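Local structure of putative dihydrodipicolinate synthase family protein (3QFE) at residues P17-F22 / T264-A269; L29-Q34 / A67-T72; R36-L41 / A71-A76; N108-L113 / S138-V143. The protein is of unknown function but belongs to the dihydrodipicolinate synthetase family, whose members fold as TIM barrels of alternating strands and helices. All blocks are in the same frame, centred on the assembly; numbering follows the deposited sequence.

Contact 1 (P17-F22 / T264-A269); sequences PAVTFF and TTKYAA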
loop_
_atom_site.group_PDB
_atom_site.type_symbol
_atom_site.label_atom_id
_atom_site.label_comp_id
_atom_site.label_asym_id
_atom_site.label_seq_id
_atom_site.Cartn_x
_atom_site.Cartn_y
_atom_site.Cartn_z
ATOM N N PRO A 17 -0.372 -2.941 0.032
ATOM C CA PRO A 17 -0.384 -2.469 1.412
ATOM C C PRO A 17 -0.953 -3.578 2.323
ATOM O O PRO A 17 -2.190 -3.742 2.438
ATOM C CB PRO A 17 -1.298 -1.240 1.352
ATOM C CG PRO A 17 -2.291 -1.582 0.256
ATOM C CD PRO A 17 -1.579 -2.520 -0.704
ATOM N N ALA A 18 -0.037 -4.321 2.949
ATOM C CA ALA A 18 -0.353 -5.571 3.633
ATOM C C ALA A 18 -1.229 -5.371 4.871
ATOM O O ALA A 18 -1.058 -4.406 5.614
ATOM C CB ALA A 18 0.928 -6.295 4.009
ATOM N N VAL A 19 -2.173 -6.284 5.082
ATOM C CA VAL A 19 -2.993 -6.268 6.295
ATOM C C VAL A 19 -2.170 -6.769 7.492
ATOM O O VAL A 19 -1.080 -7.313 7.302
ATOM C CB VAL A 19 -4.299 -7.091 6.128
ATOM C CG1 VAL A 19 -5.234 -6.389 5.146
ATOM C CG2 VAL A 19 -4.021 -8.513 5.682
ATOM N N THR A 20 -2.707 -6.609 8.710
ATOM C CA THR A 20 -2.023 -7.010 9.939
ATOM C C THR A 20 -2.762 -8.095 10.717
ATOM O O THR A 20 -3.975 -8.002 10.943
ATOM C CB THR A 20 -1.817 -5.783 10.838
ATOM O OG1 THR A 20 -1.022 -4.836 10.133
ATOM C CG2 THR A 20 -1.119 -6.149 12.179
ATOM N N PHE A 21 -2.005 -9.100 11.156
ATOM C CA PHE A 21 -2.499 -10.231 11.930
ATOM C C PHE A 21 -2.414 -9.945 13.436
ATOM O O PHE A 21 -1.381 -9.484 13.912
ATOM C CB PHE A 21 -1.639 -11.479 11.612
ATOM C CG PHE A 21 -1.926 -12.099 10.259
ATOM C CD1 PHE A 21 -2.795 -13.184 10.143
ATOM C CD2 PHE A 21 -1.356 -11.591 9.107
ATOM C CE1 PHE A 21 -3.070 -13.772 8.879
ATOM C CE2 PHE A 21 -1.646 -12.156 7.856
ATOM C CZ PHE A 21 -2.500 -13.263 7.749
ATOM N N PHE A 22 -3.485 -10.253 14.182
ATOM C CA PHE A 22 -3.506 -10.091 15.636
ATOM C C PHE A 22 -3.922 -11.385 16.302
ATOM O O PHE A 22 -4.948 -11.993 15.921
ATOM C CB PHE A 22 -4.504 -9.003 16.088
ATOM C CG PHE A 22 -4.199 -7.634 15.565
ATOM C CD1 PHE A 22 -3.097 -6.907 16.056
ATOM C CD2 PHE A 22 -5.017 -7.045 14.605
ATOM C CE1 PHE A 22 -2.811 -5.643 15.593
ATOM C CE2 PHE A 22 -4.741 -5.766 14.134
ATOM C CZ PHE A 22 -3.621 -5.073 14.618
ATOM N N THR A 264 -13.604 -5.639 5.864
ATOM C CA THR A 264 -13.983 -6.482 4.740
ATOM C C THR A 264 -12.738 -6.970 3.997
ATOM O O THR A 264 -12.637 -8.150 3.657
ATOM C CB THR A 264 -14.961 -5.747 3.784
ATOM O OG1 THR A 264 -16.162 -5.440 4.491
ATOM C CG2 THR A 264 -15.344 -6.628 2.626
ATOM N N THR A 265 -11.800 -6.062 3.757
ATOM C CA THR A 265 -10.533 -6.405 3.127
ATOM C C THR A 265 -9.767 -7.470 3.926
ATOM O O THR A 265 -9.361 -8.479 3.356
ATOM C CB THR A 265 -9.650 -5.156 2.895
ATOM O OG1 THR A 265 -10.291 -4.319 1.934
ATOM C CG2 THR A 265 -8.238 -5.543 2.356
ATOM N N LYS A 266 -9.603 -7.262 5.233
ATOM C CA LYS A 266 -8.972 -8.275 6.110
ATOM C C LYS A 266 -9.632 -9.647 5.996
ATOM O O LYS A 266 -8.937 -10.662 5.939
ATOM C CB LYS A 266 -8.953 -7.839 7.576
ATOM C CG LYS A 266 -8.145 -6.579 7.846
ATOM C CD LYS A 266 -7.931 -6.345 9.347
ATOM C CE LYS A 266 -6.873 -7.296 9.856
ATOM N NZ LYS A 266 -6.471 -7.053 11.252
ATOM N N TYR A 267 -10.963 -9.674 5.940
ATOM C CA TYR A 267 -11.707 -10.932 5.877
ATOM C C TYR A 267 -11.501 -11.624 4.520
ATOM O O TYR A 267 -11.388 -12.856 4.433
ATOM C CB TYR A 267 -13.195 -10.721 6.183
ATOM C CG TYR A 267 -14.002 -11.974 5.950
ATOM C CD1 TYR A 267 -14.006 -13.013 6.891
ATOM C CD2 TYR A 267 -14.697 -12.168 4.753
ATOM C CE1 TYR A 267 -14.715 -14.185 6.657
ATOM C CE2 TYR A 267 -15.396 -13.346 4.514
ATOM C CZ TYR A 267 -15.404 -14.347 5.470
ATOM O OH TYR A 267 -16.094 -15.522 5.229
ATOM N N ALA A 268 -11.438 -10.831 3.453
ATOM C CA ALA A 268 -11.203 -11.399 2.122
ATOM C C ALA A 268 -9.806 -12.025 2.081
ATOM O O ALA A 268 -9.632 -13.133 1.610
ATOM C CB ALA A 268 -11.377 -10.342 1.040
ATOM N N ALA A 269 -8.820 -11.313 2.610
ATOM C CA ALA A 269 -7.464 -11.851 2.705
ATOM C C ALA A 269 -7.468 -13.123 3.543
ATOM O O ALA A 269 -6.794 -14.093 3.195
ATOM C CB ALA A 269 -6.536 -10.825 3.301
#
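T265 opens the contact from helix 262-271. Its CG2, anti to the backbone N, reaches the methyl V19 CG1 at 4.2 Å, and the two side chains cross obliquely. K266 follows with the largest share of the buried surface, V19 next. Its CG packs on V19 CG1 at 4.0 Å, the lysine stem and the valine sliding past each other in opposite directions. The chain then bends at chi3 (76°), and this turn carries the ammonium along 17-22, past V19, to the carbonyl of T20. K266 NZ donates to T20 O over 2.7 Å, almost in line with the C=O axis (163° at the oxygen). Segment 17-22 starts on the last residue of barrel strand 13-17 and follows the loop from its C-terminal end, whereas helix 262-271 belongs to the helical part that comes after the last barrel strand, 216-218; the lysine thus ties the start of the TIM barrel to its C-terminal helices. K266 NZ also forms a salt bridge with E57 OE1 and a hydrogen bond to R287 O, so the buried charge has three protein partners, and the carboxylate probably helps keep it protonated. The same nitrogen lies 3.6 Å from F22 CE2, obliquely to the ring, with the two side chains crossing at about a right angle. One turn after T265, A269 offers its CB to the other valine methyl, V19 CG2, at 4.2 Å.

Contact 2 (L29-Q34 / A67-T72); sequences LDLASQ and AQLIAT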
loop_
_atom_site.group_PDB
_atom_site.type_symbol
_atom_site.label_atom_id
_atom_site.label_comp_id
_atom_site.label_asym_id
_atom_site.label_seq_id
_atom_site.Cartn_x
_atom_site.Cartn_y
_atom_site.Cartn_z
ATOM N N LEU A 29 0.515 -8.656 18.130
ATOM C CA LEU A 29 0.812 -9.050 16.770
ATOM C C LEU A 29 1.034 -10.561 16.701
ATOM O O LEU A 29 1.572 -11.157 17.629
ATOM C CB LEU A 29 2.082 -8.343 16.323
ATOM C CG LEU A 29 2.075 -6.814 16.264
ATOM C CD1 LEU A 29 3.446 -6.332 15.790
ATOM C CD2 LEU A 29 0.974 -6.306 15.353
ATOM N N ASP A 30 0.616 -11.187 15.613
ATOM C CA ASP A 30 1.008 -12.580 15.358
ATOM C C ASP A 30 2.098 -12.572 14.276
ATOM O O ASP A 30 1.793 -12.666 13.076
ATOM C CB ASP A 30 -0.200 -13.396 14.911
ATOM C CG ASP A 30 0.146 -14.854 14.606
ATOM O OD1 ASP A 30 1.334 -15.249 14.539
ATOM O OD2 ASP A 30 -0.801 -15.623 14.410
ATOM N N LEU A 31 3.348 -12.434 14.707
ATOM C CA LEU A 31 4.492 -12.261 13.800
ATOM C C LEU A 31 4.802 -13.524 12.971
ATOM O O LEU A 31 5.166 -13.429 11.798
ATOM C CB LEU A 31 5.730 -11.744 14.559
ATOM C CG LEU A 31 5.541 -10.345 15.221
ATOM C CD1 LEU A 31 6.699 -9.890 16.119
ATOM C CD2 LEU A 31 5.173 -9.241 14.213
ATOM N N ALA A 32 4.620 -14.704 13.560
ATOM C CA ALA A 32 4.832 -15.936 12.806
ATOM C C ALA A 32 3.879 -15.985 11.601
ATOM O O ALA A 32 4.315 -16.239 10.467
ATOM C CB ALA A 32 4.692 -17.193 13.707
ATOM N N SER A 33 2.592 -15.732 11.820
ATOM C CA SER A 33 1.688 -15.682 10.686
ATOM C C SER A 33 2.019 -14.529 9.737
ATOM O O SER A 33 2.026 -14.703 8.518
ATOM C CB SER A 33 0.244 -15.627 11.147
ATOM O OG SER A 33 0.013 -16.719 12.023
ATOM N N GLN A 34 2.307 -13.358 10.304
ATOM C CA GLN A 34 2.641 -12.180 9.528
ATOM C C GLN A 34 3.811 -12.428 8.577
ATOM O O GLN A 34 3.793 -11.970 7.433
ATOM C CB GLN A 34 3.001 -11.010 10.465
ATOM C CG GLN A 34 2.988 -9.675 9.763
ATOM C CD GLN A 34 1.583 -9.210 9.448
ATOM O OE1 GLN A 34 0.787 -8.934 10.346
ATOM N NE2 GLN A 34 1.267 -9.137 8.188
ATOM N N ALA A 67 7.645 -0.948 14.414
ATOM C CA ALA A 67 9.030 -1.358 14.101
ATOM C C ALA A 67 9.159 -2.867 13.904
ATOM O O ALA A 67 9.946 -3.320 13.082
ATOM C CB ALA A 67 10.021 -0.877 15.225
ATOM N N GLN A 68 8.429 -3.642 14.703
ATOM C CA GLN A 68 8.475 -5.101 14.588
ATOM C C GLN A 68 7.897 -5.530 13.246
ATOM O O GLN A 68 8.394 -6.463 12.626
ATOM C CB GLN A 68 7.726 -5.793 15.739
ATOM C CG GLN A 68 8.502 -5.692 17.010
ATOM C CD GLN A 68 7.694 -6.019 18.263
ATOM O OE1 GLN A 68 6.452 -6.068 18.247
ATOM N NE2 GLN A 68 8.409 -6.245 19.365
ATOM N N LEU A 69 6.863 -4.844 12.789
ATOM C CA LEU A 69 6.256 -5.243 11.533
ATOM C C LEU A 69 7.197 -4.961 10.386
ATOM O O LEU A 69 7.341 -5.797 9.505
ATOM C CB LEU A 69 4.921 -4.571 11.326
ATOM C CG LEU A 69 3.778 -5.095 12.187
ATOM C CD1 LEU A 69 2.573 -4.215 11.890
ATOM C CD2 LEU A 69 3.472 -6.567 11.830
ATOM N N ILE A 70 7.879 -3.811 10.421
ATOM C CA ILE A 70 8.814 -3.489 9.361
ATOM C C ILE A 70 9.918 -4.530 9.337
ATOM O O ILE A 70 10.213 -5.081 8.276
ATOM C CB ILE A 70 9.399 -2.063 9.473
ATOM C CG1 ILE A 70 8.255 -1.034 9.381
ATOM C CG2 ILE A 70 10.373 -1.801 8.311
ATOM C CD1 ILE A 70 8.662 0.417 9.781
ATOM N N ALA A 71 10.493 -4.827 10.505
ATOM C CA ALA A 71 11.572 -5.815 10.623
ATOM C C ALA A 71 11.106 -7.207 10.156
ATOM O O ALA A 71 11.841 -7.951 9.502
ATOM C CB ALA A 71 12.076 -5.880 12.098
ATOM N N THR A 72 9.867 -7.541 10.486
ATOM C CA THR A 72 9.281 -8.810 10.080
ATOM C C THR A 72 9.099 -8.820 8.547
ATOM O O THR A 72 9.442 -9.819 7.894
ATOM C CB THR A 72 7.967 -9.090 10.863
ATOM O OG1 THR A 72 8.285 -9.245 12.251
ATOM C CG2 THR A 72 7.252 -10.349 10.362
#
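L31, in the first turn of helix 31-42, points its CB at helix 63-77, and that atom already lies 4.3 Å from T72 OG1. With CG anti to the carbonyl carbon (chi1 -62°), the next atom stays over the same hydroxyl, L31 CG to T72 OG1 being 4.2 Å. The extended second torsion (chi2 173°) then spreads the two methyls over different neighbours. L31 CD1 reaches Q68 CB at 4.2 Å, while L31 CD2 comes to 3.7 Å from T72 OG1 and also touches a methyl of L69. The hydroxyl that lies beneath this aliphatic carbon is satisfied within its own helix: T72 OG1 donates to Q68 O, from above the carbonyl plane, and that oxygen also accepts from T72 N. L69 continues the apolar seam towards the inside, its CD2 lying 3.8 Å from Q34 CG and its CG 3.8 Å from L29 CD1. Q34 crosses L69 at about a right angle, and its bent chain takes the amide onward to the loop after strand 13-17, where OE1 accepts from F21 N and NE2 donates to V19 O. At the helix start D30 is the N-cap: D30 OD1 accepts from S33 N in a nearly straight bond (173°) and D30 OD2 from S33 OG. The seam joins two successive helices of the barrel's outer layer. L69 also packs on L52, just past strand 48-51, and on Y38, while I70 turns to the next helix, 92-105.

Contact 3 (R36-L41 / A71-A76); sequences RYYAYL and ATARKA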
loop_
_atom_site.group_PDB
_atom_site.type_symbol
_atom_site.label_atom_id
_atom_site.label_comp_id
_atom_site.label_asym_id
_atom_site.label_seq_id
_atom_site.Cartn_x
_atom_site.Cartn_y
_atom_site.Cartn_z
ATOM N N ARG A 36 4.843 -15.370 7.304
ATOM C CA ARG A 36 4.340 -16.275 6.272
ATOM C C ARG A 36 3.594 -15.514 5.207
ATOM O O ARG A 36 3.768 -15.771 4.013
ATOM C CB ARG A 36 3.402 -17.340 6.855
ATOM C CG ARG A 36 4.091 -18.324 7.748
ATOM C CD ARG A 36 3.200 -19.499 8.096
ATOM N NE ARG A 36 3.961 -20.500 8.841
ATOM C CZ ARG A 36 3.427 -21.584 9.391
ATOM N NH1 ARG A 36 4.202 -22.445 10.046
ATOM N NH2 ARG A 36 2.121 -21.807 9.283
ATOM N N TYR A 37 2.767 -14.566 5.644
ATOM C CA TYR A 37 1.867 -13.830 4.768
ATOM C C TYR A 37 2.614 -12.840 3.879
ATOM O O TYR A 37 2.427 -12.834 2.673
ATOM C CB TYR A 37 0.805 -13.116 5.608
ATOM C CG TYR A 37 -0.202 -12.326 4.798
ATOM C CD1 TYR A 37 -1.185 -12.974 4.033
ATOM C CD2 TYR A 37 -0.170 -10.943 4.785
ATOM C CE1 TYR A 37 -2.119 -12.258 3.291
ATOM C CE2 TYR A 37 -1.092 -10.210 4.043
ATOM C CZ TYR A 37 -2.069 -10.876 3.295
ATOM O OH TYR A 37 -2.988 -10.143 2.555
ATOM N N TYR A 38 3.478 -12.021 4.478
ATOM C CA TYR A 38 4.330 -11.106 3.723
ATOM C C TYR A 38 5.176 -11.853 2.686
ATOM O O TYR A 38 5.339 -11.382 1.552
ATOM C CB TYR A 38 5.296 -10.392 4.655
ATOM C CG TYR A 38 4.757 -9.292 5.564
ATOM C CD1 TYR A 38 3.648 -8.543 5.232
ATOM C CD2 TYR A 38 5.425 -8.978 6.743
ATOM C CE1 TYR A 38 3.201 -7.523 6.070
ATOM C CE2 TYR A 38 5.002 -7.952 7.577
ATOM C CZ TYR A 38 3.889 -7.235 7.234
ATOM O OH TYR A 38 3.468 -6.238 8.060
ATOM N N ALA A 39 5.747 -12.997 3.089
ATOM C CA ALA A 39 6.602 -13.771 2.212
ATOM C C ALA A 39 5.769 -14.288 1.030
ATOM O O ALA A 39 6.182 -14.184 -0.130
ATOM C CB ALA A 39 7.255 -14.892 2.962
ATOM N N TYR A 40 4.579 -14.799 1.317
ATOM C CA TYR A 40 3.693 -15.258 0.257
ATOM C C TYR A 40 3.381 -14.122 -0.741
ATOM O O TYR A 40 3.440 -14.320 -1.971
ATOM C CB TYR A 40 2.398 -15.798 0.838
ATOM C CG TYR A 40 1.494 -16.346 -0.240
ATOM C CD1 TYR A 40 1.691 -17.632 -0.749
ATOM C CD2 TYR A 40 0.466 -15.572 -0.772
ATOM C CE1 TYR A 40 0.882 -18.128 -1.739
ATOM C CE2 TYR A 40 -0.346 -16.059 -1.781
ATOM C CZ TYR A 40 -0.133 -17.331 -2.262
ATOM O OH TYR A 40 -0.930 -17.824 -3.259
ATOM N N LEU A 41 3.043 -12.937 -0.224
ATOM C CA LEU A 41 2.730 -11.800 -1.110
ATOM C C LEU A 41 3.933 -11.408 -1.972
ATOM O O LEU A 41 3.784 -11.144 -3.172
ATOM C CB LEU A 41 2.238 -10.576 -0.326
ATOM C CG LEU A 41 0.937 -10.670 0.468
ATOM C CD1 LEU A 41 0.702 -9.317 1.120
ATOM C CD2 LEU A 41 -0.248 -11.046 -0.404
ATOM N N ALA A 71 10.493 -4.827 10.505
ATOM C CA ALA A 71 11.572 -5.815 10.623
ATOM C C ALA A 71 11.106 -7.207 10.156
ATOM O O ALA A 71 11.841 -7.951 9.502
ATOM C CB ALA A 71 12.076 -5.880 12.098
ATOM N N THR A 72 9.867 -7.541 10.486
ATOM C CA THR A 72 9.281 -8.810 10.080
ATOM C C THR A 72 9.099 -8.820 8.547
ATOM O O THR A 72 9.442 -9.819 7.894
ATOM C CB THR A 72 7.967 -9.090 10.863
ATOM O OG1 THR A 72 8.285 -9.245 12.251
ATOM C CG2 THR A 72 7.252 -10.349 10.362
ATOM N N ALA A 73 8.619 -7.706 7.978
ATOM C CA ALA A 73 8.541 -7.579 6.536
ATOM C C ALA A 73 9.900 -7.833 5.901
ATOM O O ALA A 73 10.015 -8.724 5.043
ATOM C CB ALA A 73 7.965 -6.221 6.106
ATOM N N ARG A 74 10.942 -7.118 6.346
ATOM C CA ARG A 74 12.283 -7.285 5.750
ATOM C C ARG A 74 12.770 -8.743 5.795
ATOM O O ARG A 74 13.321 -9.245 4.825
ATOM C CB ARG A 74 13.304 -6.345 6.405
ATOM C CG ARG A 74 14.771 -6.537 5.957
ATOM C CD ARG A 74 14.890 -6.323 4.447
ATOM N NE ARG A 74 14.501 -4.963 4.044
ATOM C CZ ARG A 74 14.088 -4.625 2.819
ATOM N NH1 ARG A 74 13.980 -5.544 1.854
ATOM N NH2 ARG A 74 13.756 -3.351 2.555
ATOM N N LYS A 75 12.567 -9.414 6.926
ATOM C CA LYS A 75 12.955 -10.814 7.074
ATOM C C LYS A 75 12.154 -11.712 6.101
ATOM O O LYS A 75 12.699 -12.642 5.514
ATOM C CB LYS A 75 12.776 -11.260 8.527
ATOM C CG LYS A 75 13.148 -12.702 8.804
ATOM C CD LYS A 75 12.991 -13.076 10.307
ATOM C CE LYS A 75 13.011 -14.621 10.508
ATOM N NZ LYS A 75 12.536 -15.065 11.867
ATOM N N ALA A 76 10.875 -11.411 5.909
ATOM C CA ALA A 76 10.020 -12.228 5.036
ATOM C C ALA A 76 10.406 -12.150 3.570
ATOM O O ALA A 76 10.224 -13.128 2.852
ATOM C CB ALA A 76 8.554 -11.806 5.178
#
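The CB of Y38 points to helix 63-77, but its ring runs alongside that helix toward the barrel wall, turning its CD2-CE2 side to segment 71-76. CG lies anti to the carbonyl carbon (chi1 -74°), and a chi2 of -28° sets the ring so that this side meets the backbone of the other helix. Y38 CD2 comes within 3.4 Å of A73 CA, an oblique approach, and Y38 CE2 lies 3.7 Å from the methyl A73 CB. T72 meets the ring by its carbonyl carbon, at the edge and near the ring plane, 4.1 Å from Y38 CD2. A76 also lies near that plane, but its methyl is closest to the root of the tyrosine, A76 CB to Y38 CB being 3.6 Å. These helices, 31-42 and 63-77, are consecutive in the outer layer of the TIM barrel, following strands 13-17 and 48-51 in its repeated strand-helix succession. The short segments run broadly parallel, crossing at -49° with axes 8.4 Å apart at closest approach. Small residues permit this closeness: the CA atoms of A39 and A76 are only 4.7 Å apart. The methyl of A39 lies against the other backbone, A39 CB to A76 O being 3.5 Å, and touches the methyl of A76 as well. Inward from the crossing, Y38 packs on A18 and, together with A73, on I51 of strand 48-51, which places the ring between the helix pair and the barrel wall. Y37, on the same helix, directs its hydroxyl to N223 OD1 and meets F21 edge to face.

Contact 4 (N108-L113 / S138-V143); sequences NYVLVL and SPLPVV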
loop_
_atom_site.group_PDB
_atom_site.type_symbol
_atom_site.label_atom_id
_atom_site.label_comp_id
_atom_site.label_asym_id
_atom_site.label_seq_id
_atom_site.Cartn_x
_atom_site.Cartn_y
_atom_site.Cartn_z
ATOM N N ASN A 108 13.054 0.720 2.818
ATOM C CA ASN A 108 13.808 1.435 1.761
ATOM C C ASN A 108 13.276 2.853 1.563
ATOM O O ASN A 108 14.026 3.774 1.182
ATOM C CB ASN A 108 13.750 0.714 0.405
ATOM C CG ASN A 108 14.146 -0.745 0.487
ATOM O OD1 ASN A 108 13.297 -1.638 0.404
ATOM N ND2 ASN A 108 15.422 -1.001 0.648
ATOM N N TYR A 109 11.974 3.013 1.811
ATOM C CA TYR A 109 11.295 4.276 1.620
ATOM C C TYR A 109 10.302 4.510 2.752
ATOM O O TYR A 109 9.791 3.552 3.373
ATOM C CB TYR A 109 10.515 4.260 0.301
ATOM C CG TYR A 109 11.213 3.616 -0.885
ATOM C CD1 TYR A 109 12.247 4.261 -1.563
ATOM C CD2 TYR A 109 10.812 2.391 -1.343
ATOM C CE1 TYR A 109 12.860 3.682 -2.656
ATOM C CE2 TYR A 109 11.419 1.793 -2.443
ATOM C CZ TYR A 109 12.429 2.438 -3.094
ATOM O OH TYR A 109 13.009 1.810 -4.173
ATOM N N VAL A 110 9.974 5.773 2.990
ATOM C CA VAL A 110 8.925 6.076 3.941
ATOM C C VAL A 110 7.810 6.816 3.252
ATOM O O VAL A 110 8.050 7.669 2.399
ATOM C CB VAL A 110 9.420 6.844 5.202
ATOM C CG1 VAL A 110 10.355 5.984 5.957
ATOM C CG2 VAL A 110 10.103 8.155 4.839
ATOM N N LEU A 111 6.588 6.464 3.636
ATOM C CA LEU A 111 5.386 7.025 3.063
ATOM C C LEU A 111 4.715 7.964 4.075
ATOM O O LEU A 111 4.297 7.536 5.150
ATOM C CB LEU A 111 4.489 5.868 2.665
ATOM C CG LEU A 111 3.133 6.097 2.026
ATOM C CD1 LEU A 111 3.227 6.718 0.644
ATOM C CD2 LEU A 111 2.450 4.714 1.973
ATOM N N VAL A 112 4.646 9.246 3.742
ATOM C CA VAL A 112 4.362 10.295 4.723
ATOM C C VAL A 112 3.053 11.058 4.453
ATOM O O VAL A 112 2.951 11.791 3.479
ATOM C CB VAL A 112 5.563 11.329 4.805
ATOM C CG1 VAL A 112 5.346 12.398 5.906
ATOM C CG2 VAL A 112 6.899 10.625 5.032
ATOM N N LEU A 113 2.068 10.892 5.340
ATOM C CA LEU A 113 0.855 11.735 5.363
ATOM C C LEU A 113 1.183 13.172 5.697
ATOM O O LEU A 113 2.122 13.426 6.443
ATOM C CB LEU A 113 -0.160 11.229 6.408
ATOM C CG LEU A 113 -0.864 9.915 6.043
ATOM C CD1 LEU A 113 -1.268 9.123 7.293
ATOM C CD2 LEU A 113 -2.062 10.156 5.101
ATOM N N SER A 138 15.124 13.236 6.995
ATOM C CA SER A 138 14.855 11.818 6.849
ATOM C C SER A 138 16.038 11.068 6.251
ATOM O O SER A 138 16.589 11.472 5.228
ATOM C CB SER A 138 13.592 11.555 6.017
ATOM O OG SER A 138 13.471 10.161 5.726
ATOM N N PRO A 139 16.431 9.962 6.901
ATOM C CA PRO A 139 17.493 9.124 6.362
ATOM C C PRO A 139 17.037 8.244 5.207
ATOM O O PRO A 139 17.869 7.602 4.573
ATOM C CB PRO A 139 17.917 8.259 7.555
ATOM C CG PRO A 139 16.817 8.357 8.544
ATOM C CD PRO A 139 16.101 9.647 8.307
ATOM N N LEU A 140 15.740 8.207 4.936
ATOM C CA LEU A 140 15.200 7.407 3.843
ATOM C C LEU A 140 14.477 8.312 2.825
ATOM O O LEU A 140 13.950 9.365 3.193
ATOM C CB LEU A 140 14.236 6.324 4.381
ATOM C CG LEU A 140 14.797 5.086 5.119
ATOM C CD1 LEU A 140 13.679 4.209 5.655
ATOM C CD2 LEU A 140 15.767 4.237 4.285
ATOM N N PRO A 141 14.451 7.906 1.549
ATOM C CA PRO A 141 13.678 8.677 0.550
ATOM C C PRO A 141 12.172 8.742 0.894
ATOM O O PRO A 141 11.611 7.777 1.409
ATOM C CB PRO A 141 13.907 7.901 -0.754
ATOM C CG PRO A 141 15.148 7.090 -0.541
ATOM C CD PRO A 141 15.253 6.825 0.938
ATOM N N VAL A 142 11.537 9.860 0.570
ATOM C CA VAL A 142 10.185 10.161 1.035
ATOM C C VAL A 142 9.130 10.110 -0.085
ATOM O O VAL A 142 9.306 10.699 -1.132
ATOM C CB VAL A 142 10.160 11.558 1.736
ATOM C CG1 VAL A 142 8.738 12.083 1.935
ATOM C CG2 VAL A 142 10.939 11.504 3.056
ATOM N N VAL A 143 8.041 9.387 0.162
ATOM C CA VAL A 143 6.884 9.397 -0.736
ATOM C C VAL A 143 5.728 10.118 -0.021
ATOM O O VAL A 143 5.319 9.731 1.084
ATOM C CB VAL A 143 6.467 7.961 -1.193
ATOM C CG1 VAL A 143 5.284 8.022 -2.162
ATOM C CG2 VAL A 143 7.633 7.246 -1.870
#
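Three backbone hydrogen bonds pair the strands in parallel, with V110 opposite V142 and L111 opposite V143. V110 supplies two of them, one each way: V110 N donates to P141 O (3.0 Å), and V143 N donates to V110 O (2.8 Å, N-H...O 175°). V112 N then donates to V143 O at 2.8 Å. All three meet their oxygens nearly along the C=O axis. CA-H...O contacts fill the spaces between, among them L111 CA to V143 O at 3.4 Å. Apolar contacts divide between the two faces. On one, V110 CG2 meets V142 CG2 at 3.9 Å, V110 CG1 meets L140 CD1, and V112 CG2 lies on V142 CG1. On the other, L111 CD1 touches V143 CG1 at 3.7 Å, and P141 CB lies at the edge of the Y109 ring. One polar side-chain bond lies in the turn before strand 142-146: S138 OG donates to L140 O at 2.7 Å, in the carbonyl plane and on a lone pair. In the barrel wall, strand 83-86 flanks 109-112 and strand 171-176 flanks 142-146; I99 of helix 92-105 covers V110, whereas L111 and V143 touch M84 on the opposite, inward face.

How the contacts relate
Contacts 2 and 3 are successive parts of one interface between helices 31-42 and 63-77; they share A71 and T72, and their centres are about 8 Å apart. Contact 1 lies about 14 Å from each, centre to centre, and is joined to contact 2 through the Q34 amide and to contact 3 where A18 CB meets Y38 CE1 at 3.3 Å. Contact 4, within the barrel wall, is farther off, its centre about 23 Å from that of contact 1 and across the chain's centre. R74 bridges contacts 3 and 4, with R74 NH2 donating to N108 OD1 at 2.8 Å. The calcium ion is bound at A315 and S318, residues of none of the four contacts.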